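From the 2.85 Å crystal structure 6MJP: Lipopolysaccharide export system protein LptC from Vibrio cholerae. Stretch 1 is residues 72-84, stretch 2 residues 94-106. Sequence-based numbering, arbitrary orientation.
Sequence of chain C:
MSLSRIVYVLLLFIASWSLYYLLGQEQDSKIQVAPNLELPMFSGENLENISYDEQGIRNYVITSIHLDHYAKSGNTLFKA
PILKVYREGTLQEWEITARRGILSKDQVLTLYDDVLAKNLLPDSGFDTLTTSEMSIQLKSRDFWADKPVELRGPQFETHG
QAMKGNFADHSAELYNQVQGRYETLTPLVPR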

# COMPACT_ATOMS: atom_id res chain seq x y z
N LYS C 72 -36.05 40.03 -10.99
CA LYS C 72 -36.73 40.70 -9.88
C LYS C 72 -38.06 41.33 -10.31
O LYS C 72 -39.07 41.21 -9.61
CB LYS C 72 -35.81 41.75 -9.26
N SER C 73 -38.09 42.00 -11.47
CA SER C 73 -39.31 42.63 -11.94
C SER C 73 -40.02 41.87 -13.05
O SER C 73 -41.24 42.01 -13.20
CB SER C 73 -39.03 44.06 -12.44
OG SER C 73 -38.32 44.05 -13.67
N GLY C 74 -39.30 41.08 -13.83
CA GLY C 74 -39.89 40.44 -14.99
C GLY C 74 -40.11 41.44 -16.09
O GLY C 74 -41.17 41.48 -16.72
N ASN C 75 -39.11 42.29 -16.32
CA ASN C 75 -39.12 43.22 -17.43
C ASN C 75 -38.11 42.72 -18.45
O ASN C 75 -36.95 42.45 -18.10
CB ASN C 75 -38.78 44.64 -16.98
N THR C 76 -38.55 42.55 -19.69
CA THR C 76 -37.75 41.92 -20.73
C THR C 76 -37.43 42.98 -21.78
O THR C 76 -38.32 43.41 -22.52
CB THR C 76 -38.48 40.72 -21.34
OG1 THR C 76 -39.01 39.90 -20.29
CG2 THR C 76 -37.53 39.90 -22.15
N LEU C 77 -36.17 43.39 -21.85
CA LEU C 77 -35.78 44.53 -22.67
C LEU C 77 -35.31 44.08 -24.05
O LEU C 77 -34.39 43.26 -24.16
CB LEU C 77 -34.67 45.34 -21.99
CG LEU C 77 -34.86 45.72 -20.52
CD1 LEU C 77 -33.81 46.74 -20.10
CD2 LEU C 77 -36.26 46.24 -20.23
N PHE C 78 -35.92 44.63 -25.09
CA PHE C 78 -35.57 44.33 -26.47
C PHE C 78 -34.78 45.48 -27.07
O PHE C 78 -35.06 46.65 -26.79
CB PHE C 78 -36.81 44.08 -27.32
CG PHE C 78 -37.62 42.89 -26.90
CD1 PHE C 78 -38.47 42.96 -25.80
CD2 PHE C 78 -37.56 41.71 -27.62
CE1 PHE C 78 -39.22 41.87 -25.42
CE2 PHE C 78 -38.31 40.62 -27.24
CZ PHE C 78 -39.14 40.70 -26.14
N LYS C 79 -33.81 45.15 -27.92
CA LYS C 79 -33.12 46.13 -28.74
C LYS C 79 -33.53 45.88 -30.19
O LYS C 79 -33.31 44.78 -30.71
CB LYS C 79 -31.60 46.04 -28.57
CG LYS C 79 -30.80 46.99 -29.44
N ALA C 80 -34.13 46.91 -30.81
CA ALA C 80 -34.61 46.90 -32.19
C ALA C 80 -35.65 45.80 -32.38
O ALA C 80 -35.44 44.89 -33.18
CB ALA C 80 -33.45 46.72 -33.17
N PRO C 81 -36.76 45.84 -31.66
CA PRO C 81 -37.73 44.75 -31.76
C PRO C 81 -38.60 44.87 -33.01
O PRO C 81 -38.71 45.92 -33.64
CB PRO C 81 -38.54 44.87 -30.47
CG PRO C 81 -38.55 46.33 -30.20
CD PRO C 81 -37.22 46.87 -30.70
N ILE C 82 -39.23 43.75 -33.36
CA ILE C 82 -40.15 43.68 -34.49
C ILE C 82 -41.34 42.85 -34.04
O ILE C 82 -41.21 41.63 -33.86
CB ILE C 82 -39.51 43.05 -35.74
CG1 ILE C 82 -38.33 43.90 -36.23
CG2 ILE C 82 -40.55 42.81 -36.82
CD1 ILE C 82 -37.51 43.21 -37.29
N LEU C 83 -42.49 43.49 -33.86
CA LEU C 83 -43.66 42.81 -33.33
C LEU C 83 -44.67 42.54 -34.43
O LEU C 83 -45.24 43.47 -35.00
CB LEU C 83 -44.32 43.63 -32.22
CG LEU C 83 -45.65 43.01 -31.77
CD1 LEU C 83 -45.46 41.62 -31.18
CD2 LEU C 83 -46.30 43.91 -30.76
N LYS C 84 -44.92 41.27 -34.71
CA LYS C 84 -45.95 40.89 -35.67
C LYS C 84 -47.20 40.45 -34.91
O LYS C 84 -47.16 39.48 -34.16
CB LYS C 84 -45.44 39.77 -36.58
CG LYS C 84 -44.03 40.04 -37.11
CD LYS C 84 -43.48 38.86 -37.89
CE LYS C 84 -42.13 39.19 -38.53
NZ LYS C 84 -42.22 40.33 -39.50
N TRP C 94 -50.81 43.17 -38.23
CA TRP C 94 -49.93 44.30 -38.02
C TRP C 94 -48.49 43.86 -37.82
O TRP C 94 -48.21 42.72 -37.47
CB TRP C 94 -50.33 45.15 -36.82
CG TRP C 94 -51.54 45.88 -37.06
CD1 TRP C 94 -51.67 47.09 -37.65
CD2 TRP C 94 -52.84 45.44 -36.72
NE1 TRP C 94 -53.00 47.45 -37.71
CE2 TRP C 94 -53.75 46.44 -37.14
CE3 TRP C 94 -53.34 44.29 -36.11
CZ2 TRP C 94 -55.14 46.31 -36.97
CZ3 TRP C 94 -54.69 44.16 -35.93
CH2 TRP C 94 -55.59 45.17 -36.35
N GLU C 95 -47.59 44.82 -38.02
CA GLU C 95 -46.16 44.62 -37.79
C GLU C 95 -45.59 45.91 -37.23
O GLU C 95 -45.49 46.92 -37.94
CB GLU C 95 -45.45 44.22 -39.08
CG GLU C 95 -43.94 44.10 -38.91
CD GLU C 95 -43.29 43.37 -40.06
OE1 GLU C 95 -43.83 42.33 -40.50
OE2 GLU C 95 -42.23 43.83 -40.53
N ILE C 96 -45.20 45.89 -35.95
CA ILE C 96 -44.80 47.09 -35.23
C ILE C 96 -43.34 46.95 -34.80
O ILE C 96 -42.98 45.97 -34.14
CB ILE C 96 -45.70 47.35 -34.02
CG1 ILE C 96 -47.17 47.27 -34.43
CG2 ILE C 96 -45.39 48.71 -33.42
CD1 ILE C 96 -48.13 47.48 -33.30
N THR C 97 -42.53 47.93 -35.16
CA THR C 97 -41.09 47.88 -34.93
C THR C 97 -40.64 49.15 -34.23
O THR C 97 -41.34 50.16 -34.22
CB THR C 97 -40.33 47.71 -36.24
OG1 THR C 97 -40.53 48.88 -37.04
CG2 THR C 97 -40.83 46.49 -37.00
N ALA C 98 -39.44 49.09 -33.67
CA ALA C 98 -38.78 50.25 -33.06
C ALA C 98 -37.32 49.89 -32.84
O ALA C 98 -36.84 48.86 -33.31
CB ALA C 98 -39.47 50.65 -31.75
N ARG C 99 -36.61 50.75 -32.10
CA ARG C 99 -35.23 50.49 -31.74
C ARG C 99 -35.06 49.97 -30.32
O ARG C 99 -34.04 49.34 -30.03
CB ARG C 99 -34.39 51.76 -31.90
CG ARG C 99 -34.36 52.33 -33.30
CD ARG C 99 -33.52 53.59 -33.33
NE ARG C 99 -33.59 54.26 -34.62
N ARG C 100 -36.02 50.22 -29.43
CA ARG C 100 -35.93 49.79 -28.04
C ARG C 100 -37.32 49.42 -27.56
O ARG C 100 -38.30 50.08 -27.91
CB ARG C 100 -35.32 50.90 -27.16
N GLY C 101 -37.40 48.36 -26.76
CA GLY C 101 -38.69 47.89 -26.27
C GLY C 101 -38.57 47.31 -24.88
O GLY C 101 -37.48 46.94 -24.43
N ILE C 102 -39.71 47.24 -24.19
CA ILE C 102 -39.77 46.70 -22.83
C ILE C 102 -41.03 45.86 -22.69
O ILE C 102 -42.14 46.39 -22.80
CB ILE C 102 -39.75 47.80 -21.75
CG1 ILE C 102 -38.42 48.55 -21.74
CG2 ILE C 102 -40.03 47.19 -20.38
CD1 ILE C 102 -38.31 49.55 -20.61
N LEU C 103 -40.87 44.58 -22.41
CA LEU C 103 -41.99 43.75 -21.98
C LEU C 103 -42.06 43.74 -20.46
O LEU C 103 -41.04 43.87 -19.77
CB LEU C 103 -41.85 42.33 -22.51
CG LEU C 103 -42.68 41.93 -23.73
CD1 LEU C 103 -42.30 40.53 -24.15
CD2 LEU C 103 -44.17 42.00 -23.41
N SER C 104 -43.27 43.58 -19.93
CA SER C 104 -43.47 43.53 -18.49
C SER C 104 -44.08 42.19 -18.09
O SER C 104 -44.52 41.41 -18.93
CB SER C 104 -44.38 44.68 -18.03
OG SER C 104 -45.67 44.55 -18.59
N LYS C 105 -44.09 41.93 -16.78
CA LYS C 105 -44.75 40.73 -16.28
C LYS C 105 -46.24 40.73 -16.60
O LYS C 105 -46.85 39.66 -16.72
CB LYS C 105 -44.51 40.59 -14.77
CG LYS C 105 -45.13 39.34 -14.15
N ASP C 106 -46.84 41.93 -16.74
CA ASP C 106 -48.24 42.10 -17.10
C ASP C 106 -48.45 42.16 -18.61
O ASP C 106 -49.54 42.56 -19.06
CB ASP C 106 -48.82 43.35 -16.44
CG ASP C 106 -49.27 43.11 -14.99
OD1 ASP C 106 -49.15 41.97 -14.48
OD2 ASP C 106 -49.76 44.08 -14.37

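The two stretches pair as antiparallel β-strands in two segments, joined mainly by backbone hydrogen bonds and reinforced by side-chain packing on both sheet faces, with 887 Å² buried between them. In the first segment, Thr 76 and Leu 103 exchange two bonds, Thr 76 N to Leu 103 O and Leu 103 N to Thr 76 O, both 2.8 Å; Phe 78 and Gly 101 do the same, with Phe 78 N to Gly 101 O and Gly 101 N to Phe 78 O at 2.9 Å. In the second, Leu 83 N lies 2.5 Å from Ile 96 O, and Ile 96 N 2.6 Å from Leu 83 O.

Between these segments the pairing is interrupted but not lost. Ala 80, with phi and psi both 60°, still donates from its N to Arg 99 O at 2.6 Å. Pro 81 has no amide hydrogen to give, yet its O accepts a longer bond from Ala 98 N at 3.3 Å.

Thr 76, Phe 78, Leu 83, Ile 96 and Leu 103 share the buried face, which suits their largely apolar side chains. The Phe 78 ring meets Leu 103 at its edge, Phe 78 CE1 to Leu 103 CD1 being 3.6 Å. Gly 101 leaves room here: a β-carbon in ideal geometry would sit only 3.1 Å from Pro 81 CG.

The other face is partly exposed and more mixed. Leu 77 CD2 packs 3.5 Å from Ile 102 CG1, while Ile 82 CG1 approaches Thr 97 CG2 at 3.7 Å, the threonine methyl supplying an apolar surface. Farther along, the side chains of Lys 84 (m, t, t, m) and Glu 95 (t, t for chi1 and chi2) converge in a salt bridge, Lys 84 NZ to Glu 95 OE1 2.8 Å, pairing opposite charges across neighbouring strands. At the other end, Gly 74 adopts a positive phi of 74°, a conformation that favours glycine.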